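PDB 5LP0: epsin 1 from Danio rerio, which probably binds membranes rich in phosphatidylinositol 4,5-bisphosphate, alters their curvature and promotes clathrin-coated invaginations in receptor-mediated endocytosis. Local coordinates for residues 89-94 against 117-122; 61-66 against 109-114; 73-78 against 134-139. One frame throughout, in Å; residues are numbered along the deposited sequence. Where two conformers were deposited one is given.

Contact 1 (89-94 against 117-122); sequences YAVQTL and QLVTLL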
ATOM      1  N   TYR A  89       8.224  -0.229  11.422  1.00  7.52           N
ATOM      2  CA  TYR A  89       9.397   0.586  11.125  1.00  6.99           C
ATOM      3  C   TYR A  89       9.494   0.901   9.633  1.00  6.67           C
ATOM      4  O   TYR A  89       9.949   1.968   9.256  1.00  8.47           O
ATOM      5  CB  TYR A  89      10.700  -0.101  11.582  1.00  7.33           C
ATOM      6  CG  TYR A  89      10.755  -0.521  13.036  1.00  9.23           C
ATOM      7  CD1 TYR A  89      10.277   0.294  14.036  1.00 11.10           C
ATOM      8  CD2 TYR A  89      11.353  -1.720  13.402  1.00  9.37           C
ATOM      9  CE1 TYR A  89      10.342  -0.097  15.376  1.00 11.76           C
ATOM     10  CE2 TYR A  89      11.428  -2.122  14.738  1.00 10.43           C
ATOM     11  CZ  TYR A  89      10.924  -1.307  15.713  1.00 13.27           C
ATOM     12  OH  TYR A  89      11.000  -1.694  17.036  1.00 19.56           O
ATOM     13  N   ALA A  90       9.086  -0.045   8.782  1.00  6.21           N
ATOM     14  CA  ALA A  90       9.111   0.125   7.334  1.00  6.22           C
ATOM     15  C   ALA A  90       8.143   1.210   6.861  1.00  6.78           C
ATOM     16  O   ALA A  90       8.315   1.773   5.790  1.00  6.57           O
ATOM     17  CB  ALA A  90       8.796  -1.193   6.638  1.00  7.10           C
ATOM     18  N   VAL A  91       7.132   1.520   7.672  1.00  7.44           N
ATOM     19  CA  VAL A  91       6.277   2.674   7.383  1.00  7.40           C
ATOM     20  C   VAL A  91       6.830   3.952   8.059  1.00  6.33           C
ATOM     21  O   VAL A  91       6.919   5.006   7.437  1.00  7.92           O
ATOM     22  CB  VAL A  91       4.831   2.422   7.821  1.00  9.22           C
ATOM     23  CG1 VAL A  91       3.930   3.589   7.388  1.00 10.12           C
ATOM     24  CG2 VAL A  91       4.328   1.115   7.250  1.00 10.26           C
ATOM     25  N   GLN A  92       7.241   3.841   9.316  1.00  7.30           N
ATOM     26  CA  GLN A  92       7.761   4.993  10.064  1.00  6.35           C
ATOM     27  C   GLN A  92       8.949   5.652   9.370  1.00  7.70           C
ATOM     28  O   GLN A  92       9.072   6.864   9.371  1.00  8.59           O
ATOM     29  CB  GLN A  92       8.165   4.568  11.482  1.00 11.82           C
ATOM     30  CG  GLN A  92       6.992   4.282  12.364  1.00 16.30           C
ATOM     31  CD  GLN A  92       7.394   3.728  13.710  1.00 22.22           C
ATOM     32  OE1 GLN A  92       8.513   3.251  13.886  1.00 24.03           O
ATOM     33  NE2 GLN A  92       6.479   3.795  14.673  1.00 26.04           N
ATOM     34  N   THR A  93       9.811   4.855   8.746  1.00  6.56           N
ATOM     35  CA  THR A  93      10.995   5.396   8.109  1.00  6.40           C
ATOM     36  C   THR A  93      10.606   6.367   7.004  1.00  8.01           C
ATOM     37  O   THR A  93      11.378   7.267   6.677  1.00  8.51           O
ATOM     38  CB  THR A  93      11.890   4.283   7.571  1.00  6.92           C
ATOM     39  OG1 THR A  93      13.115   4.839   7.137  1.00 11.12           O
ATOM     40  CG2 THR A  93      11.262   3.505   6.398  1.00  8.29           C
ATOM     41  N   LEU A  94       9.418   6.182   6.441  1.00  6.88           N
ATOM     42  CA  LEU A  94       8.982   6.992   5.313  1.00  6.93           C
ATOM     43  C   LEU A  94       8.606   8.425   5.701  1.00  9.05           C
ATOM     44  O   LEU A  94       8.481   9.293   4.835  1.00  9.98           O
ATOM     45  CB  LEU A  94       7.829   6.318   4.587  1.00  9.55           C
ATOM     46  CG  LEU A  94       8.178   4.920   4.050  1.00  8.42           C
ATOM     47  CD1 LEU A  94       6.943   4.270   3.389  1.00  8.29           C
ATOM     48  CD2 LEU A  94       9.354   4.953   3.090  1.00  7.98           C
ATOM     49  N   GLN A 117       0.251   9.814   8.364  1.00  7.29           N
ATOM     50  CA  GLN A 117      -1.143   9.410   8.550  1.00  8.33           C
ATOM     51  C   GLN A 117      -1.324   7.899   8.647  1.00  8.53           C
ATOM     52  O   GLN A 117      -2.174   7.417   9.408  1.00 10.02           O
ATOM     53  CB  GLN A 117      -2.039   9.996   7.451  1.00  9.72           C
ATOM     54  CG  GLN A 117      -1.939  11.512   7.340  1.00  9.60           C
ATOM     55  CD  GLN A 117      -2.354  12.258   8.588  1.00 11.74           C
ATOM     56  OE1 GLN A 117      -3.043  11.734   9.463  1.00 14.67           O
ATOM     57  NE2 GLN A 117      -1.997  13.520   8.636  1.00 11.67           N
ATOM     58  N   LEU A 118      -0.538   7.150   7.885  1.00  7.39           N
ATOM     59  CA  LEU A 118      -0.668   5.710   7.904  1.00  7.64           C
ATOM     60  C   LEU A 118      -0.169   5.154   9.228  1.00  8.54           C
ATOM     61  O   LEU A 118      -0.732   4.210   9.756  1.00  9.72           O
ATOM     62  CB  LEU A 118       0.067   5.097   6.702  1.00  8.69           C
ATOM     63  CG  LEU A 118       0.048   3.586   6.490  1.00  9.35           C
ATOM     64  CD1 LEU A 118      -1.379   3.109   6.490  1.00 12.33           C
ATOM     65  CD2 LEU A 118       0.736   3.201   5.187  1.00 11.21           C
ATOM     66  N   VAL A 119       0.864   5.764   9.799  1.00  7.45           N
ATOM     67  CA  VAL A 119       1.391   5.315  11.071  1.00  9.21           C
ATOM     68  C   VAL A 119       0.362   5.568  12.179  1.00 11.06           C
ATOM     69  O   VAL A 119       0.124   4.684  13.006  1.00 10.49           O
ATOM     70  CB  VAL A 119       2.713   6.034  11.426  1.00  9.57           C
ATOM     71  CG1 VAL A 119       3.088   5.763  12.876  1.00 13.01           C
ATOM     72  CG2 VAL A 119       3.846   5.577  10.499  1.00 11.48           C
ATOM     73  N   THR A 120      -0.264   6.753  12.212  1.00 10.54           N
ATOM     74  CA  THR A 120      -1.267   7.009  13.267  1.00 11.28           C
ATOM     75  C   THR A 120      -2.460   6.051  13.163  1.00  9.18           C
ATOM     76  O   THR A 120      -2.972   5.572  14.185  1.00 12.28           O
ATOM     77  CB  THR A 120      -1.759   8.473  13.335  1.00 15.66           C
ATOM     78  OG1 THR A 120      -2.553   8.779  12.198  1.00 16.23           O
ATOM     79  CG2 THR A 120      -0.602   9.438  13.424  1.00 16.78           C
ATOM     80  N   LEU A 121      -2.881   5.747  11.939  1.00 10.06           N
ATOM     81  CA  LEU A 121      -3.938   4.762  11.742  1.00 11.08           C
ATOM     82  C   LEU A 121      -3.544   3.388  12.293  1.00 10.37           C
ATOM     83  O   LEU A 121      -4.307   2.766  13.033  1.00 13.37           O
ATOM     84  CB  LEU A 121      -4.252   4.626  10.268  1.00  9.55           C
ATOM     85  CG  LEU A 121      -5.180   3.461   9.930  1.00 10.34           C
ATOM     86  CD1 LEU A 121      -6.530   3.596  10.639  1.00 13.01           C
ATOM     87  CD2 LEU A 121      -5.329   3.438   8.446  1.00 12.00           C
ATOM     88  N   LEU A 122      -2.365   2.899  11.911  1.00 10.31           N
ATOM     89  CA  LEU A 122      -1.929   1.560  12.302  1.00  9.57           C
ATOM     90  C   LEU A 122      -1.783   1.400  13.820  1.00 12.55           C
ATOM     91  O   LEU A 122      -1.984   0.310  14.355  1.00 15.84           O
ATOM     92  CB  LEU A 122      -0.616   1.188  11.604  1.00 10.25           C
ATOM     93  CG  LEU A 122      -0.782   0.752  10.150  1.00 10.27           C
ATOM     94  CD1 LEU A 122       0.546   0.736   9.432  1.00 10.82           C
ATOM     95  CD2 LEU A 122      -1.455  -0.619  10.115  1.00 11.28           C
TER
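V91 and V119 meet at the centre of a small, buried, apolar contact between the short helix 89-92 and the C-terminal part of helix 108-122, inside the all-helical ENTH domain. The evidence is that four of the five touching residues are buried, that no hydrogen bond crosses, and that only 198 Å² is buried on the two sides together. V91 and V119 account for most of that area. The closest approach is between branches, V91 CG1 lying 3.7 Å from V119 CG2, and the two valines slide past each other in opposite directions. V91 CG1 stands anti to its own backbone N (chi1 -175°), and the same methyl also touches L118, with CD2 at 3.9 Å and CG at 4.0 Å. One methyl of V91 is thus shared by two consecutive residues of the facing helix, and the side chains of V91 and L118 cross at about a right angle. The second methyl, V91 CG2, makes only a loose approach to L122 CD1, 4.4 Å away. V119 CG2 likewise has two partners, since the aliphatic CG of Q92 lies 3.9 Å from it. Q92 and V119 are also where the backbones come nearest, their CA atoms 6.5 Å apart. W49 of helix 38-51 packs on V91, while I73 of helix 59-75 touches both L118 and L122. L121 instead touches L128 and E131 of helix 125-139, so this end of helix 108-122 packs on three helices.

Contact 2 (61-66 against 109-114); sequences HVYKAM and VNVREK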
ATOM      1  N   HIS A  61       6.464   4.952  -6.549  1.00  7.39           N
ATOM      2  CA  HIS A  61       6.311   3.565  -6.100  1.00  6.12           C
ATOM      3  C   HIS A  61       5.963   3.585  -4.634  1.00  6.22           C
ATOM      4  O   HIS A  61       5.093   2.841  -4.191  1.00  7.31           O
ATOM      5  CB  HIS A  61       7.618   2.773  -6.241  1.00  6.14           C
ATOM      6  CG  HIS A  61       7.953   2.371  -7.642  1.00  6.46           C
ATOM      7  ND1 HIS A  61       9.119   1.703  -7.953  1.00  7.89           N
ATOM      8  CD2 HIS A  61       7.293   2.551  -8.811  1.00  7.71           C
ATOM      9  CE1 HIS A  61       9.154   1.472  -9.255  1.00 11.13           C
ATOM     10  NE2 HIS A  61       8.052   1.954  -9.793  1.00 12.51           N
ATOM     11  N   VAL A  62       6.646   4.433  -3.873  1.00  6.08           N
ATOM     12  CA  VAL A  62       6.495   4.439  -2.418  1.00  6.88           C
ATOM     13  C   VAL A  62       5.150   5.066  -2.063  1.00  7.41           C
ATOM     14  O   VAL A  62       4.377   4.537  -1.255  1.00  6.09           O
ATOM     15  CB  VAL A  62       7.633   5.275  -1.744  1.00  7.12           C
ATOM     16  CG1 VAL A  62       7.489   5.256  -0.214  1.00  5.79           C
ATOM     17  CG2 VAL A  62       9.015   4.771  -2.145  1.00  7.40           C
ATOM     18  N   TYR A  63       4.840   6.195  -2.689  1.00  6.00           N
ATOM     19  CA  TYR A  63       3.577   6.884  -2.436  1.00  4.51           C
ATOM     20  C   TYR A  63       2.375   5.984  -2.764  1.00  6.98           C
ATOM     21  O   TYR A  63       1.482   5.788  -1.928  1.00  6.09           O
ATOM     22  CB  TYR A  63       3.549   8.159  -3.271  1.00  7.76           C
ATOM     23  CG  TYR A  63       2.368   9.053  -3.008  1.00  8.82           C
ATOM     24  CD1 TYR A  63       2.317   9.857  -1.880  1.00  8.15           C
ATOM     25  CD2 TYR A  63       1.301   9.099  -3.898  1.00 11.63           C
ATOM     26  CE1 TYR A  63       1.241  10.690  -1.646  1.00 10.93           C
ATOM     27  CE2 TYR A  63       0.224   9.920  -3.668  1.00 18.85           C
ATOM     28  CZ  TYR A  63       0.200  10.713  -2.539  1.00 14.61           C
ATOM     29  OH  TYR A  63      -0.881  11.541  -2.321  1.00 19.86           O
ATOM     30  N   LYS A  64       2.369   5.397  -3.966  1.00  5.89           N
ATOM     31  CA  LYS A  64       1.261   4.535  -4.393  1.00  7.26           C
ATOM     32  C   LYS A  64       1.187   3.215  -3.598  1.00  6.00           C
ATOM     33  O   LYS A  64       0.092   2.703  -3.334  1.00  7.81           O
ATOM     34  CB  LYS A  64       1.322   4.295  -5.904  1.00  8.03           C
ATOM     35  CG  LYS A  64       0.990   5.566  -6.697  1.00  8.65           C
ATOM     36  CD  LYS A  64       1.293   5.494  -8.198  1.00 11.91           C
ATOM     37  CE  LYS A  64       0.274   4.626  -8.918  1.00 14.63           C
ATOM     38  NZ  LYS A  64       0.602   4.555 -10.373  1.00 14.74           N
ATOM     39  N   ALA A  65       2.331   2.688  -3.191  1.00  5.84           N
ATOM     40  CA  ALA A  65       2.338   1.508  -2.322  1.00  5.45           C
ATOM     41  C   ALA A  65       1.699   1.836  -0.990  1.00  6.25           C
ATOM     42  O   ALA A  65       1.030   0.968  -0.408  1.00  6.36           O
ATOM     43  CB  ALA A  65       3.752   0.962  -2.134  1.00  6.65           C
ATOM     44  N   MET A  66       1.803   3.083  -0.522  1.00  5.65           N
ATOM     45  CA  MET A  66       1.175   3.418   0.765  1.00  5.70           C
ATOM     46  C   MET A  66      -0.334   3.547   0.549  1.00  7.41           C
ATOM     47  O   MET A  66      -1.121   3.121   1.402  1.00  8.30           O
ATOM     48  CB  MET A  66       1.717   4.710   1.379  1.00  6.73           C
ATOM     49  CG  MET A  66       3.053   4.537   2.070  1.00  5.72           C
ATOM     50  SD  MET A  66       3.528   5.977   3.044  1.00  9.10           S
ATOM     51  CE  MET A  66       3.959   7.044   1.673  1.00  7.89           C
ATOM     52  N   VAL A 109       7.628  15.520   0.246  1.00  9.41           N
ATOM     53  CA  VAL A 109       6.631  15.983   1.208  1.00 11.93           C
ATOM     54  C   VAL A 109       5.333  15.156   1.173  1.00 13.42           C
ATOM     55  O   VAL A 109       4.731  14.914   2.225  1.00 12.13           O
ATOM     56  CB  VAL A 109       6.316  17.491   1.036  1.00 13.18           C
ATOM     57  CG1 VAL A 109       5.271  17.722  -0.033  1.00 17.52           C
ATOM     58  CG2 VAL A 109       5.868  18.086   2.355  1.00 15.94           C
ATOM     59  N   ASN A 110       4.885  14.742  -0.010  1.00 13.06           N
ATOM     60  CA  ASN A 110       3.696  13.906  -0.111  0.53 15.59           C
ATOM     61  C   ASN A 110       3.914  12.549   0.542  1.00 12.39           C
ATOM     62  O   ASN A 110       3.024  12.016   1.199  1.00 10.36           O
ATOM     63  CB  ASN A 110       3.337  13.632  -1.579  0.53 20.87           C
ATOM     64  CG  ASN A 110       3.313  14.877  -2.434  0.53 18.81           C
ATOM     65  OD1 ASN A 110       2.429  15.720  -2.283  0.53 21.11           O
ATOM     66  ND2 ASN A 110       4.261  14.980  -3.372  0.53 17.33           N
ATOM     67  N   VAL A 111       5.113  11.994   0.360  1.00  8.43           N
ATOM     68  CA  VAL A 111       5.443  10.713   0.967  1.00  8.91           C
ATOM     69  C   VAL A 111       5.452  10.833   2.484  1.00  8.06           C
ATOM     70  O   VAL A 111       4.877   9.998   3.181  1.00  7.71           O
ATOM     71  CB  VAL A 111       6.801  10.170   0.470  1.00  8.42           C
ATOM     72  CG1 VAL A 111       7.191   8.899   1.207  1.00 10.36           C
ATOM     73  CG2 VAL A 111       6.704   9.905  -1.017  1.00 14.56           C
ATOM     74  N   ARG A 112       6.053  11.895   3.012  1.00  6.91           N
ATOM     75  CA  ARG A 112       6.209  12.035   4.454  1.00  6.83           C
ATOM     76  C   ARG A 112       4.863  12.203   5.122  1.00  7.35           C
ATOM     77  O   ARG A 112       4.613  11.615   6.182  1.00  7.43           O
ATOM     78  CB  ARG A 112       7.114  13.230   4.801  1.00  8.66           C
ATOM     79  CG  ARG A 112       8.565  13.048   4.324  1.00  8.02           C
ATOM     80  CD  ARG A 112       9.494  14.150   4.823  1.00  9.93           C
ATOM     81  NE  ARG A 112       9.292  15.482   4.238  1.00 11.45           N
ATOM     82  CZ  ARG A 112       9.833  15.922   3.104  1.00 10.21           C
ATOM     83  NH1 ARG A 112      10.592  15.136   2.350  1.00 11.97           N
ATOM     84  NH2 ARG A 112       9.614  17.180   2.714  1.00 13.24           N
ATOM     85  N   GLU A 113       3.980  12.975   4.501  1.00  7.66           N
ATOM     86  CA  GLU A 113       2.665  13.201   5.091  1.00  8.36           C
ATOM     87  C   GLU A 113       1.787  11.948   5.047  1.00  7.40           C
ATOM     88  O   GLU A 113       1.126  11.633   6.033  1.00  8.90           O
ATOM     89  CB  GLU A 113       1.966  14.375   4.394  1.00 10.19           C
ATOM     90  CG  GLU A 113       0.532  14.603   4.839  1.00 11.15           C
ATOM     91  CD  GLU A 113       0.411  15.132   6.252  1.00 14.42           C
ATOM     92  OE1 GLU A 113       1.439  15.478   6.865  1.00 21.54           O
ATOM     93  OE2 GLU A 113      -0.742  15.199   6.740  1.00 20.58           O
ATOM     94  N   LYS A 114       1.797  11.235   3.914  1.00  7.62           N
ATOM     95  CA  LYS A 114       1.044   9.994   3.791  1.00  7.39           C
ATOM     96  C   LYS A 114       1.545   8.967   4.814  1.00  8.52           C
ATOM     97  O   LYS A 114       0.742   8.289   5.445  1.00  7.85           O
ATOM     98  CB  LYS A 114       1.106   9.478   2.349  1.00  9.43           C
ATOM     99  CG  LYS A 114       0.284   8.219   2.100  1.00 10.29           C
ATOM    100  CD  LYS A 114       0.186   7.859   0.612  1.00 10.53           C
ATOM    101  CE  LYS A 114      -0.867   8.692  -0.091  1.00 14.09           C
ATOM    102  NZ  LYS A 114      -2.258   8.354   0.316  1.00 15.26           N
TER
HETATM  103  O   HOH W   1      -2.191   5.948   2.301  1.00 14.31           O
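K114 reaches across from helix 108-122 to lie against Y63 and M66 of helix 59-75, and its path runs through much of the contact. The two short segments run nearly parallel, 28° apart, with their axes 9.6 Å from each other at closest. K114 CB sits 3.8 Å from M66 CE, and CG is about equally near to CB and CE of M66. K114 CD comes next, 3.5 Å from the backbone O of Y63, with M66 CB alongside it. The chain then bends: a chi3 of -80° brings CE over one face of the Y63 ring, 3.6 Å from the ring centroid and offset toward the rim, a CH-pi contact. A second bend places NZ farther off, 4.9 Å from the centroid of the same ring, 30° off the normal, as an off-centre cation-pi pair. NZ is also held by a water that accepts from it at 3.1 Å and donates weakly to M66 O, and by a weak bond to T67 OG1.

At its edge the Y63 ring meets the backbone O of N110, close to the ring plane. An alanine in place of Y63 removes the ring beside K114 CE and NZ, and would probably leave a gap there and the lysine end freer to turn. Deeper in, V111 CG1 touches both V62 CG1, at 3.9 Å, and M66 CE, at 3.8 Å. Segment 61-66 also carries H61, probably part of the phosphatidylinositol 4,5-bisphosphate site of the ENTH domain, as is R51 of helix 38-51, which lies against H61 and A65. F97 of a loop packs on V111, and M66 also touches L118 and L52.

Contact 3 (73-78 against 134-139); sequences IKTGSE and HALKTK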
ATOM      1  N   ILE A  73      -5.206  -2.606   4.272  1.00  8.51           N
ATOM      2  CA  ILE A  73      -5.404  -2.586   5.717  1.00  7.39           C
ATOM      3  C   ILE A  73      -6.895  -2.459   6.044  1.00 10.18           C
ATOM      4  O   ILE A  73      -7.403  -3.166   6.929  1.00 10.84           O
ATOM      5  CB  ILE A  73      -4.636  -1.404   6.353  1.00 10.11           C
ATOM      6  CG1 ILE A  73      -3.134  -1.713   6.420  1.00  9.53           C
ATOM      7  CG2 ILE A  73      -5.181  -1.051   7.731  1.00 11.30           C
ATOM      8  CD1 ILE A  73      -2.252  -0.457   6.541  1.00 11.36           C
ATOM      9  N   LYS A  74      -7.594  -1.601   5.317  1.00 11.11           N
ATOM     10  CA  LYS A  74      -9.001  -1.301   5.610  1.00 10.44           C
ATOM     11  C   LYS A  74      -9.980  -2.267   4.948  1.00 10.84           C
ATOM     12  O   LYS A  74     -11.082  -2.478   5.454  1.00 12.41           O
ATOM     13  CB  LYS A  74      -9.328   0.117   5.157  1.00 12.38           C
ATOM     14  CG  LYS A  74      -8.612   1.208   5.925  1.00 12.24           C
ATOM     15  CD  LYS A  74      -8.966   2.569   5.370  1.00 10.35           C
ATOM     16  CE  LYS A  74      -8.239   3.637   6.137  1.00 11.28           C
ATOM     17  NZ  LYS A  74      -8.606   5.009   5.659  1.00 13.60           N
ATOM     18  N   THR A  75      -9.583  -2.880   3.839  1.00 10.06           N
ATOM     19  CA  THR A  75     -10.520  -3.596   2.972  1.00 12.02           C
ATOM     20  C   THR A  75     -10.195  -5.090   2.788  1.00 11.61           C
ATOM     21  O   THR A  75     -11.055  -5.873   2.358  1.00 14.75           O
ATOM     22  CB  THR A  75     -10.545  -2.949   1.576  1.00 19.74           C
ATOM     23  OG1 THR A  75     -10.401  -1.516   1.697  1.00 21.80           O
ATOM     24  CG2 THR A  75     -11.831  -3.259   0.887  1.00 21.41           C
ATOM     25  N   GLY A  76      -8.953  -5.464   3.090  1.00 11.62           N
ATOM     26  CA  GLY A  76      -8.470  -6.813   2.883  1.00 11.47           C
ATOM     27  C   GLY A  76      -8.546  -7.652   4.146  1.00 10.21           C
ATOM     28  O   GLY A  76      -9.185  -7.277   5.130  1.00 11.38           O
ATOM     29  N   SER A  77      -7.893  -8.806   4.112  1.00 11.10           N
ATOM     30  CA  SER A  77      -7.762  -9.664   5.287  1.00  7.69           C
ATOM     31  C   SER A  77      -7.156  -8.906   6.467  1.00  8.57           C
ATOM     32  O   SER A  77      -6.295  -8.040   6.290  1.00  9.90           O
ATOM     33  CB  SER A  77      -6.859 -10.850   4.945  1.00 10.63           C
ATOM     34  OG  SER A  77      -6.504 -11.571   6.111  1.00 12.67           O
ATOM     35  N   GLU A  78      -7.615  -9.213   7.675  1.00 13.18           N
ATOM     36  CA  GLU A  78      -7.070  -8.587   8.865  1.00 14.18           C
ATOM     37  C   GLU A  78      -5.597  -8.939   9.074  1.00 11.97           C
ATOM     38  O   GLU A  78      -4.906  -8.272   9.835  1.00 13.41           O
ATOM     39  CB  GLU A  78      -7.944  -8.902  10.092  1.00 19.74           C
ATOM     40  CG  GLU A  78      -9.329  -8.244   9.996  1.00 24.49           C
ATOM     41  CD  GLU A  78     -10.163  -8.335  11.264  1.00 29.76           C
ATOM     42  OE1 GLU A  78      -9.906  -9.210  12.122  1.00 39.53           O
ATOM     43  OE2 GLU A  78     -11.080  -7.509  11.395  1.00 42.75           O
ATOM     44  N   HIS A 134     -16.402   1.388   7.257  1.00  7.77           N
ATOM     45  CA  HIS A 134     -16.597   2.342   6.162  1.00  9.26           C
ATOM     46  C   HIS A 134     -15.981   1.838   4.836  1.00 10.88           C
ATOM     47  O   HIS A 134     -16.579   1.951   3.762  1.00 12.49           O
ATOM     48  CB  HIS A 134     -16.016   3.704   6.541  1.00 10.89           C
ATOM     49  CG  HIS A 134     -16.152   4.739   5.463  1.00 16.59           C
ATOM     50  ND1 HIS A 134     -17.276   5.521   5.321  1.00 25.31           N
ATOM     51  CD2 HIS A 134     -15.309   5.106   4.467  1.00 17.13           C
ATOM     52  CE1 HIS A 134     -17.117   6.338   4.292  1.00 25.45           C
ATOM     53  NE2 HIS A 134     -15.936   6.102   3.754  1.00 22.01           N
ATOM     54  N   ALA A 135     -14.807   1.227   4.917  1.00 10.18           N
ATOM     55  CA  ALA A 135     -14.096   0.799   3.717  1.00 12.79           C
ATOM     56  C   ALA A 135     -14.830  -0.365   3.043  1.00  9.09           C
ATOM     57  O   ALA A 135     -14.889  -0.445   1.824  1.00 12.72           O
ATOM     58  CB  ALA A 135     -12.685   0.390   4.059  1.00 12.59           C
ATOM     59  N   LEU A 136     -15.404  -1.258   3.839  1.00  9.75           N
ATOM     60  CA  LEU A 136     -16.068  -2.440   3.303  1.00 11.27           C
ATOM     61  C   LEU A 136     -17.367  -2.008   2.666  1.00 12.84           C
ATOM     62  O   LEU A 136     -17.799  -2.581   1.678  1.00 16.81           O
ATOM     63  CB  LEU A 136     -16.325  -3.505   4.379  1.00 11.50           C
ATOM     64  CG  LEU A 136     -15.076  -4.243   4.876  1.00 12.02           C
ATOM     65  CD1 LEU A 136     -15.386  -5.242   5.979  1.00 14.14           C
ATOM     66  CD2 LEU A 136     -14.366  -4.971   3.726  1.00 14.98           C
ATOM     67  N   LYS A 137     -17.994  -0.985   3.224  1.00 13.57           N
ATOM     68  CA  LYS A 137     -19.164  -0.417   2.574  1.00 17.69           C
ATOM     69  C   LYS A 137     -18.830   0.227   1.225  1.00 18.41           C
ATOM     70  O   LYS A 137     -19.577   0.061   0.265  1.00 21.30           O
ATOM     71  CB  LYS A 137     -19.861   0.541   3.523  1.00 15.72           C
ATOM     72  CG  LYS A 137     -20.438  -0.205   4.721  1.00 17.20           C
ATOM     73  CD  LYS A 137     -20.902   0.744   5.815  1.00 23.90           C
ATOM     74  CE  LYS A 137     -22.091   1.566   5.349  1.00 21.26           C
ATOM     75  NZ  LYS A 137     -23.201   0.638   5.015  1.00 17.38           N
ATOM     76  N   THR A 138     -17.699   0.924   1.137  1.00 18.89           N
ATOM     77  CA  THR A 138     -17.248   1.436  -0.153  1.00 19.10           C
ATOM     78  C   THR A 138     -17.021   0.278  -1.153  1.00 22.02           C
ATOM     79  O   THR A 138     -17.453   0.354  -2.310  1.00 27.52           O
ATOM     80  CB  THR A 138     -15.962   2.275   0.017  1.00 20.63           C
ATOM     81  OG1 THR A 138     -16.221   3.389   0.890  1.00 20.18           O
ATOM     82  CG2 THR A 138     -15.459   2.794  -1.338  1.00 21.58           C
ATOM     83  N   LYS A 139     -16.381  -0.800  -0.687  1.00 19.84           N
ATOM     84  CA  LYS A 139     -16.057  -1.960  -1.523  0.65 20.82           C
ATOM     85  C   LYS A 139     -17.318  -2.597  -2.089  1.00 25.34           C
ATOM     86  O   LYS A 139     -17.423  -2.831  -3.297  1.00 26.81           O
ATOM     87  CB  LYS A 139     -15.291  -2.997  -0.701  0.65 22.51           C
ATOM     88  CG  LYS A 139     -14.920  -4.281  -1.454  0.65 25.32           C
ATOM     89  CD  LYS A 139     -14.301  -5.296  -0.494  0.65 32.60           C
ATOM     90  CE  LYS A 139     -13.531  -6.401  -1.206  0.65 29.63           C
ATOM     91  NZ  LYS A 139     -14.370  -7.599  -1.430  0.65 19.59           N
TER
HETATM   92  O   HOH W   2     -12.665   0.257   0.341  1.00 21.73           O
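K74 and T75, at the C-terminal end of helix 59-75, pack against A135, L136 and K139 of helix 125-139, joining two helices of the all-helical ENTH fold near its surface. In the first shell, K74 CB lies 3.5 Å from A135 CB. The same alanine methyl is 3.8 Å from T75 OG1. L136 reaches in from the next position, its CD2 3.7 Å from the backbone O of T75. T75 CG2, anti to its own backbone N, meets the aliphatic chain of K139. K139 was modelled in two conformers, so the tightness of that approach is doubtful.

The second shell fixes these groups. T75 OG1 is hydrogen-bonded to Y71 O one turn back in its own helix, which restrains the rotation that sets its methyl against K139. The K74 chain is extended beyond CG and its end leads off from the other segment; its NZ forms salt bridges with E70 and with E131, the latter on helix 125-139, so a charged tie accompanies the aliphatic packing. Past the helix end, G76 O accepts from R132 NH1, and S77 serves as N-cap, its OG bonded to R79 N.

No direct hydrogen bond crosses between the segments; instead a single water bridges them, donating to A135 O at 2.8 Å and to T75 OG1 at 3.2 Å.

Overall arrangement
Contact 1 is buried, contact 2 partly buried and contact 3 at the surface, and their chemistry follows. Apolar packing alone joins 89-94 to 117-122; contact 2 adds a lysine over an aromatic ring; contact 3 sets A135 and L136 against K74 and T75, with K139 alongside, and adds a bridging water. Contacts 1 and 2 share helix 108-122, contacts 2 and 3 share helix 59-75. Contacts 2 and 3 lie on opposite sides of the chain's centre, about 20 Å apart between centres, without touching. Contact 1 touches both: L94 packs on V62 and M66, and L118 and L122 on I73. H61, a lipid-binding residue by similarity, lies in contact 2's segment, whereas contact 3 is away from the inferred sites.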